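Tail spike protein (Acinetobacter phage vB_AbaP_AS12, PDB 6EU4) probably binds the capsular polysaccharide of its Acinetobacter baumannii host and degrades it, acting as the receptor-binding, trimeric tailspike of the phage. Local coordinates at residues A[73-76]-A[81-84]; A[485-490]-A[535-540]; A[335-340]-A[388-393]. One frame throughout, in Å; residues are numbered along the deposited sequence.

The three contacts are strung along an elongated chain. Contact 1 closes a small sheet near the N-terminal end. Contact 3 lies inside the parallel beta-helix, and contact 2 ties a loop to the mainly antiparallel sheet that comes after the beta-helix in the chain. Contacts 1 and 2 fall on opposite sides of the chain's centre, about 92 Å apart between centres, with contact 3 about 57 Å from the first and 38 Å from the second. None touches another. Contacts 1 and 2 both reach residues on the second subunit, whereas contact 3 is buried within its own chain. The bound zinc ion lies near contact 1, about 11 Å from the side chain of Leu82.

Contact 1. Residues A[73-76]-A[81-84]; sequences GFLC and VLQI
Cys76 and Val81 face each other as an antiparallel non-hydrogen-bonded pair, CA atoms 4.4 Å apart, and one residue further out Leu82 N donates to Leu75 O over 2.9 Å in a nearly straight bond of 159° at the hydrogen. The same carbonyl oxygen also receives the CA-H of Val81 at 3.1 Å, so two neighbouring residues of the opposing chain hold it. Cys76 and Val81 send their side chains to one face of this short hairpin, where SG meets CG2 at van der Waals distance. On the other face the contact is wholly aliphatic and aromatic. Leu75 does most of the work there: with CG anti to its own carbonyl carbon (chi1 -68°), the chain rises so that CD2 lies between the ring of Phe74 on one side and Ile84 on the other. CD2 sits 3.6 Å above the plane of the Phe74 ring, displaced toward the rim, and comes within 3.5 Å of CD1 of Ile84, the two side chains meeting at about a right angle. Leu82 fills in beside them; its CD2 approaches CE1 of Phe74 at 4.1 Å and CD2 of Leu75 at 4.2 Å, so four apolar residues share one patch. Ala52 of the second subunit packs on Leu75 and Val81. Within the five-stranded mixed sheet, strand 76-77 is the outermost strand on this side and 80-82 lies between it and strand 59-63, to which Val81 is tied through Ile62. Phe74 reaches across to Lys111 and Val112 of helix 106-113, and both Phe74 and Ile84 touch Val89 on strand 88-89, which joins this small sheet to the start of the beta-helix.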
loop_
_atom_site.group_PDB
_atom_site.type_symbol
_atom_site.label_atom_id
_atom_site.label_comp_id
_atom_site.label_asym_id
_atom_site.label_seq_id
_atom_site.Cartn_x
_atom_site.Cartn_y
_atom_site.Cartn_z
ATOM N N GLY A 73 -6.917 46.358 20.748
ATOM C CA GLY A 73 -7.236 45.370 21.758
ATOM C C GLY A 73 -6.311 44.181 21.809
ATOM O O GLY A 73 -6.634 43.191 22.481
ATOM N N PHE A 74 -5.169 44.241 21.126
ATOM C CA PHE A 74 -4.299 43.080 21.009
ATOM C C PHE A 74 -2.841 43.539 20.915
ATOM O O PHE A 74 -2.209 43.763 21.953
ATOM C CB PHE A 74 -4.768 42.237 19.818
ATOM C CG PHE A 74 -3.872 41.088 19.466
ATOM C CD1 PHE A 74 -3.117 40.435 20.432
ATOM C CD2 PHE A 74 -3.787 40.657 18.153
ATOM C CE1 PHE A 74 -2.280 39.389 20.087
ATOM C CE2 PHE A 74 -2.956 39.607 17.802
ATOM C CZ PHE A 74 -2.201 38.970 18.773
ATOM N N LEU A 75 -2.288 43.726 19.710
ATOM C CA LEU A 75 -0.861 44.043 19.626
ATOM C C LEU A 75 -0.522 45.475 20.026
ATOM O O LEU A 75 0.628 45.740 20.397
ATOM C CB LEU A 75 -0.333 43.785 18.214
ATOM C CG LEU A 75 -0.300 42.308 17.799
ATOM C CD1 LEU A 75 0.347 42.176 16.452
ATOM C CD2 LEU A 75 0.436 41.430 18.802
ATOM N N CYS A 76 -1.463 46.409 19.955
ATOM C CA CYS A 76 -1.163 47.796 20.296
ATOM C C CYS A 76 -2.378 48.391 20.996
ATOM O O CYS A 76 -3.418 48.601 20.367
ATOM C CB CYS A 76 -0.789 48.600 19.051
ATOM S SG CYS A 76 -0.382 50.330 19.414
ATOM N N VAL A 81 2.705 48.313 22.962
ATOM C CA VAL A 81 2.883 47.219 22.010
ATOM C C VAL A 81 3.247 45.938 22.745
ATOM O O VAL A 81 4.146 45.920 23.595
ATOM C CB VAL A 81 3.949 47.583 20.964
ATOM C CG1 VAL A 81 4.201 46.420 20.019
ATOM C CG2 VAL A 81 3.489 48.799 20.179
ATOM N N LEU A 82 2.562 44.852 22.395
ATOM C CA LEU A 82 2.786 43.574 23.053
ATOM C C LEU A 82 4.134 42.981 22.662
ATOM O O LEU A 82 4.467 42.888 21.480
ATOM C CB LEU A 82 1.670 42.601 22.688
ATOM C CG LEU A 82 1.745 41.229 23.366
ATOM C CD1 LEU A 82 1.691 41.363 24.893
ATOM C CD2 LEU A 82 0.614 40.348 22.859
ATOM N N GLN A 83 4.898 42.558 23.658
ATOM C CA GLN A 83 6.181 41.901 23.429
ATOM C C GLN A 83 5.914 40.412 23.252
ATOM O O GLN A 83 5.549 39.726 24.206
ATOM C CB GLN A 83 7.134 42.158 24.594
ATOM C CG GLN A 83 7.575 43.586 24.701
ATOM C CD GLN A 83 8.452 43.969 23.543
ATOM O OE1 GLN A 83 7.964 44.449 22.515
ATOM N NE2 GLN A 83 9.765 43.736 23.688
ATOM N N ILE A 84 6.076 39.916 22.033
ATOM C CA ILE A 84 5.765 38.526 21.710
ATOM C C ILE A 84 7.049 37.717 21.768
ATOM O O ILE A 84 8.074 38.118 21.204
ATOM C CB ILE A 84 5.115 38.414 20.324
ATOM C CG1 ILE A 84 3.846 39.267 20.274
ATOM C CG2 ILE A 84 4.815 36.951 19.985
ATOM C CD1 ILE A 84 3.278 39.378 18.892
#

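Contact 2. Residues A[485-490]-A[535-540]; sequences ESITNL and NAQLAF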
loop_
_atom_site.group_PDB
_atom_site.type_symbol
_atom_site.label_atom_id
_atom_site.label_comp_id
_atom_site.label_asym_id
_atom_site.label_seq_id
_atom_site.Cartn_x
_atom_site.Cartn_y
_atom_site.Cartn_z
ATOM N N GLU A 485 -25.272 -35.677 -12.757
ATOM C CA GLU A 485 -25.609 -34.605 -13.677
ATOM C C GLU A 485 -25.374 -35.066 -15.104
ATOM O O GLU A 485 -24.628 -36.016 -15.370
ATOM C CB GLU A 485 -24.826 -33.315 -13.375
ATOM C CG GLU A 485 -23.360 -33.477 -13.104
ATOM C CD GLU A 485 -22.717 -32.206 -12.512
ATOM O OE1 GLU A 485 -22.844 -31.113 -13.109
ATOM O OE2 GLU A 485 -22.071 -32.311 -11.449
ATOM N N SER A 486 -26.041 -34.380 -16.020
ATOM C CA SER A 486 -25.992 -34.740 -17.424
ATOM C C SER A 486 -24.883 -33.977 -18.136
ATOM O O SER A 486 -24.811 -32.750 -18.057
ATOM C CB SER A 486 -27.326 -34.451 -18.108
ATOM O OG SER A 486 -27.176 -34.547 -19.512
ATOM N N ILE A 487 -24.039 -34.711 -18.865
ATOM C CA ILE A 487 -23.020 -34.059 -19.683
ATOM C C ILE A 487 -23.598 -33.510 -20.975
ATOM O O ILE A 487 -22.889 -32.829 -21.719
ATOM C CB ILE A 487 -21.859 -35.029 -19.981
ATOM C CG1 ILE A 487 -22.355 -36.277 -20.710
ATOM C CG2 ILE A 487 -21.145 -35.399 -18.704
ATOM C CD1 ILE A 487 -21.197 -37.082 -21.359
ATOM N N THR A 488 -24.876 -33.758 -21.248
ATOM C CA THR A 488 -25.556 -33.118 -22.360
ATOM C C THR A 488 -25.937 -31.679 -22.051
ATOM O O THR A 488 -26.057 -30.869 -22.979
ATOM C CB THR A 488 -26.782 -33.949 -22.716
ATOM O OG1 THR A 488 -26.336 -35.249 -23.114
ATOM C CG2 THR A 488 -27.600 -33.317 -23.845
ATOM N N ASN A 489 -26.080 -31.329 -20.776
ATOM C CA ASN A 489 -26.578 -30.018 -20.369
ATOM C C ASN A 489 -25.502 -29.181 -19.682
ATOM O O ASN A 489 -25.783 -28.454 -18.724
ATOM C CB ASN A 489 -27.798 -30.174 -19.462
ATOM C CG ASN A 489 -28.902 -30.988 -20.108
ATOM O OD1 ASN A 489 -29.055 -30.987 -21.328
ATOM N ND2 ASN A 489 -29.689 -31.689 -19.283
ATOM N N LEU A 490 -24.263 -29.249 -20.183
ATOM C CA LEU A 490 -23.151 -28.444 -19.684
ATOM C C LEU A 490 -22.704 -27.395 -20.696
ATOM O O LEU A 490 -21.592 -26.860 -20.587
ATOM C CB LEU A 490 -21.966 -29.340 -19.306
ATOM C CG LEU A 490 -22.230 -30.399 -18.240
ATOM C CD1 LEU A 490 -20.995 -31.287 -18.032
ATOM C CD2 LEU A 490 -22.625 -29.744 -16.921
ATOM N N ASN A 535 -20.397 -27.102 -29.777
ATOM C CA ASN A 535 -19.757 -28.009 -28.831
ATOM C C ASN A 535 -19.292 -29.284 -29.513
ATOM O O ASN A 535 -19.783 -29.681 -30.574
ATOM C CB ASN A 535 -20.690 -28.385 -27.673
ATOM C CG ASN A 535 -21.017 -27.204 -26.781
ATOM O OD1 ASN A 535 -22.028 -26.528 -26.973
ATOM N ND2 ASN A 535 -20.161 -26.945 -25.814
ATOM N N ALA A 536 -18.333 -29.925 -28.860
ATOM C CA ALA A 536 -17.914 -31.281 -29.193
ATOM C C ALA A 536 -17.491 -31.961 -27.903
ATOM O O ALA A 536 -17.074 -31.298 -26.949
ATOM C CB ALA A 536 -16.762 -31.274 -30.197
ATOM N N GLN A 537 -17.589 -33.287 -27.876
ATOM C CA GLN A 537 -17.135 -34.045 -26.725
ATOM C C GLN A 537 -16.422 -35.304 -27.189
ATOM O O GLN A 537 -16.835 -35.946 -28.159
ATOM C CB GLN A 537 -18.287 -34.418 -25.782
ATOM C CG GLN A 537 -18.951 -33.222 -25.093
ATOM C CD GLN A 537 -20.108 -33.641 -24.191
ATOM O OE1 GLN A 537 -20.780 -34.629 -24.447
ATOM N NE2 GLN A 537 -20.312 -32.901 -23.105
ATOM N N LEU A 538 -15.318 -35.605 -26.509
ATOM C CA LEU A 538 -14.602 -36.870 -26.601
ATOM C C LEU A 538 -14.772 -37.587 -25.267
ATOM O O LEU A 538 -14.368 -37.056 -24.225
ATOM C CB LEU A 538 -13.120 -36.626 -26.886
ATOM C CG LEU A 538 -12.153 -37.802 -26.708
ATOM C CD1 LEU A 538 -12.538 -39.001 -27.550
ATOM C CD2 LEU A 538 -10.726 -37.340 -27.021
ATOM N N ALA A 539 -15.387 -38.765 -25.294
ATOM C CA ALA A 539 -15.657 -39.534 -24.082
ATOM C C ALA A 539 -14.845 -40.820 -24.073
ATOM O O ALA A 539 -14.835 -41.566 -25.063
ATOM C CB ALA A 539 -17.144 -39.863 -23.953
ATOM N N PHE A 540 -14.160 -41.062 -22.942
ATOM C CA PHE A 540 -13.448 -42.301 -22.665
ATOM C C PHE A 540 -14.281 -43.111 -21.676
ATOM O O PHE A 540 -14.370 -42.753 -20.497
ATOM C CB PHE A 540 -12.068 -42.022 -22.072
ATOM C CG PHE A 540 -11.137 -41.296 -22.999
ATOM C CD1 PHE A 540 -10.341 -42.007 -23.883
ATOM C CD2 PHE A 540 -11.030 -39.916 -22.973
ATOM C CE1 PHE A 540 -9.472 -41.358 -24.740
ATOM C CE2 PHE A 540 -10.146 -39.261 -23.836
ATOM C CZ PHE A 540 -9.368 -39.984 -24.709
#
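Gln537 extends its side chain from strand 535-542 straight at the loop residue Ile487; the two side chains cross at a slant, with the amide end at the backbone oxygen of Ile487. The glutamine chain is stretched out beyond CG, which carries NE2 to that oxygen. The bond from NE2 to Ile487 O measures 2.9 Å with 150° at the hydrogen. The donor approaches 30° away from the plane of the acceptor carbonyl, and the oxygen in turn sits slightly out of the amide plane. The amide is also turned steeply against the peptide group it binds. Beside the bond, CG1 of Ile487 is held between the backbone N and carbonyl carbon (chi1 59°), and CD1 ends 4.0 Å from Gln537 OE1, a loose approach. The amide has further partners on the strands flanking its own. NE2 also gives a hydrogen bond to Gln524, while OE1 accepts from Arg552, whose NH2 group bonds Thr488 OG1 as well. Donors and acceptor being thus engaged, the rotation of the buried amide is fixed. The loop is shaped by an ST turn, in which Ser486 OG accepts from Thr488 N at 3.0 Å. From the opposite face of the strand, Leu538 and Phe540 pack against Trp525 of the third subunit. The arrangement is that of a crossover loop, joining the parallel neighbours 474-481 and 496-501, laid over one face of a mainly antiparallel sheet and pinned to it by a buried glutamine.

Contact 3. Residues A[335-340]-A[388-393]; sequences QNFLYA and FGFAYN
Phe337 meets Phe388 and Phe390 inside the parallel beta-helix, where the three form an aromatic cluster between strands of different faces. Phe337 is at the centre, with 57 Å² of its surface buried by the other segment, about twice the share of either partner. It sits where the chain turns a corner, and its CG, anti to the backbone N (chi1 175°), directs the ring inward. Both partners lie on the same side of that ring and turn their edges toward its face in offset edge-to-face pairs. For Phe388 the centroids are 5.7 Å apart and the planes stand at 86°; for Phe390 the separation is 6.0 Å and the angle 81°. The two partners are two residues apart on one strand, and the chain between them makes an inverse gamma turn centred on Gly389, with a weak bond from Phe390 N to Phe388 O, which probably helps bring both rings to the same neighbour. Other aromatics extend the cluster along the helix: Phe315 and Phe350 pair edge-to-face with Phe337, Phe373 also meets it, and Phe350 lies parallel to Phe388. The tightest approach between the segments is from CZ of Phe337 to CE2 of Phe388, 3.9 Å, with CZ in the plane of the Phe388 ring at its edge.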
loop_
_atom_site.group_PDB
_atom_site.type_symbol
_atom_site.label_atom_id
_atom_site.label_comp_id
_atom_site.label_asym_id
_atom_site.label_seq_id
_atom_site.Cartn_x
_atom_site.Cartn_y
_atom_site.Cartn_z
ATOM N N GLN A 335 -27.163 1.478 1.825
ATOM C CA GLN A 335 -27.555 0.779 0.607
ATOM C C GLN A 335 -26.341 0.242 -0.138
ATOM O O GLN A 335 -26.396 -0.851 -0.708
ATOM C CB GLN A 335 -28.366 1.698 -0.295
ATOM C CG GLN A 335 -28.945 0.974 -1.503
ATOM C CD GLN A 335 -29.711 1.928 -2.401
ATOM O OE1 GLN A 335 -30.552 2.689 -1.925
ATOM N NE2 GLN A 335 -29.392 1.923 -3.688
ATOM N N ASN A 336 -25.251 1.000 -0.170
ATOM C CA ASN A 336 -23.997 0.538 -0.749
ATOM C C ASN A 336 -22.886 0.651 0.280
ATOM O O ASN A 336 -22.881 1.569 1.105
ATOM C CB ASN A 336 -23.534 1.368 -1.968
ATOM C CG ASN A 336 -24.581 1.518 -3.079
ATOM O OD1 ASN A 336 -24.721 2.613 -3.624
ATOM N ND2 ASN A 336 -25.264 0.443 -3.457
ATOM N N PHE A 337 -21.921 -0.262 0.192
ATOM C CA PHE A 337 -20.658 -0.081 0.895
ATOM C C PHE A 337 -19.806 0.927 0.137
ATOM O O PHE A 337 -19.395 1.944 0.697
ATOM C CB PHE A 337 -19.952 -1.431 1.044
ATOM C CG PHE A 337 -18.577 -1.372 1.663
ATOM C CD1 PHE A 337 -18.409 -1.505 3.035
ATOM C CD2 PHE A 337 -17.454 -1.279 0.856
ATOM C CE1 PHE A 337 -17.150 -1.493 3.595
ATOM C CE2 PHE A 337 -16.190 -1.250 1.391
ATOM C CZ PHE A 337 -16.026 -1.375 2.771
ATOM N N LEU A 338 -19.602 0.683 -1.156
ATOM C CA LEU A 338 -18.875 1.573 -2.041
ATOM C C LEU A 338 -19.750 1.827 -3.253
ATOM O O LEU A 338 -20.187 0.880 -3.921
ATOM C CB LEU A 338 -17.549 0.971 -2.480
ATOM C CG LEU A 338 -16.835 1.723 -3.623
ATOM C CD1 LEU A 338 -16.459 3.135 -3.209
ATOM C CD2 LEU A 338 -15.601 0.919 -4.047
ATOM N N TYR A 339 -20.025 3.095 -3.509
ATOM C CA TYR A 339 -20.518 3.550 -4.798
ATOM C C TYR A 339 -19.334 4.150 -5.554
ATOM O O TYR A 339 -18.753 5.139 -5.105
ATOM C CB TYR A 339 -21.629 4.585 -4.631
ATOM C CG TYR A 339 -22.103 5.124 -5.951
ATOM C CD1 TYR A 339 -23.081 4.463 -6.668
ATOM C CD2 TYR A 339 -21.555 6.284 -6.495
ATOM C CE1 TYR A 339 -23.524 4.945 -7.905
ATOM C CE2 TYR A 339 -21.992 6.775 -7.719
ATOM C CZ TYR A 339 -22.964 6.090 -8.422
ATOM O OH TYR A 339 -23.400 6.555 -9.648
ATOM N N ALA A 340 -18.985 3.558 -6.696
ATOM C CA ALA A 340 -17.848 3.995 -7.504
ATOM C C ALA A 340 -18.353 4.297 -8.904
ATOM O O ALA A 340 -18.910 3.415 -9.572
ATOM C CB ALA A 340 -16.749 2.936 -7.566
ATOM N N PHE A 388 -14.827 -8.915 4.847
ATOM C CA PHE A 388 -16.011 -8.051 4.733
ATOM C C PHE A 388 -17.201 -8.694 5.423
ATOM O O PHE A 388 -17.756 -9.689 4.932
ATOM C CB PHE A 388 -16.316 -7.765 3.274
ATOM C CG PHE A 388 -15.247 -6.958 2.598
ATOM C CD1 PHE A 388 -14.170 -7.588 1.988
ATOM C CD2 PHE A 388 -15.293 -5.570 2.614
ATOM C CE1 PHE A 388 -13.183 -6.845 1.367
ATOM C CE2 PHE A 388 -14.308 -4.826 2.023
ATOM C CZ PHE A 388 -13.240 -5.456 1.403
ATOM N N GLY A 389 -17.605 -8.086 6.535
ATOM C CA GLY A 389 -18.629 -8.620 7.405
ATOM C C GLY A 389 -20.037 -8.302 6.937
ATOM O O GLY A 389 -20.856 -7.820 7.726
ATOM N N PHE A 390 -20.341 -8.585 5.662
ATOM C CA PHE A 390 -21.700 -8.437 5.158
ATOM C C PHE A 390 -22.559 -9.513 5.821
ATOM O O PHE A 390 -22.280 -10.708 5.674
ATOM C CB PHE A 390 -21.720 -8.591 3.639
ATOM C CG PHE A 390 -20.813 -7.618 2.909
ATOM C CD1 PHE A 390 -20.787 -6.272 3.247
ATOM C CD2 PHE A 390 -20.004 -8.060 1.887
ATOM C CE1 PHE A 390 -19.948 -5.390 2.581
ATOM C CE2 PHE A 390 -19.171 -7.206 1.215
ATOM C CZ PHE A 390 -19.119 -5.871 1.558
ATOM N N ALA A 391 -23.585 -9.101 6.571
ATOM C CA ALA A 391 -24.247 -10.032 7.482
ATOM C C ALA A 391 -25.087 -11.068 6.756
ATOM O O ALA A 391 -25.275 -12.173 7.287
ATOM C CB ALA A 391 -25.127 -9.267 8.478
ATOM N N TYR A 392 -25.637 -10.731 5.585
ATOM C CA TYR A 392 -26.758 -11.486 5.031
ATOM C C TYR A 392 -26.525 -12.009 3.616
ATOM O O TYR A 392 -26.096 -11.280 2.714
ATOM C CB TYR A 392 -28.033 -10.636 5.008
ATOM C CG TYR A 392 -28.370 -10.014 6.346
ATOM C CD1 TYR A 392 -28.416 -10.775 7.509
ATOM C CD2 TYR A 392 -28.579 -8.656 6.450
ATOM C CE1 TYR A 392 -28.699 -10.198 8.714
ATOM C CE2 TYR A 392 -28.849 -8.072 7.647
ATOM C CZ TYR A 392 -28.902 -8.835 8.777
ATOM O OH TYR A 392 -29.194 -8.225 9.969
ATOM N N ASN A 393 -26.919 -13.262 3.415
ATOM C CA ASN A 393 -27.216 -13.792 2.093
ATOM C C ASN A 393 -28.640 -14.336 2.134
ATOM O O ASN A 393 -29.364 -14.146 3.125
ATOM C CB ASN A 393 -26.159 -14.815 1.639
ATOM C CG ASN A 393 -26.186 -16.104 2.431
ATOM O OD1 ASN A 393 -27.179 -16.437 3.096
ATOM N ND2 ASN A 393 -25.094 -16.871 2.329
#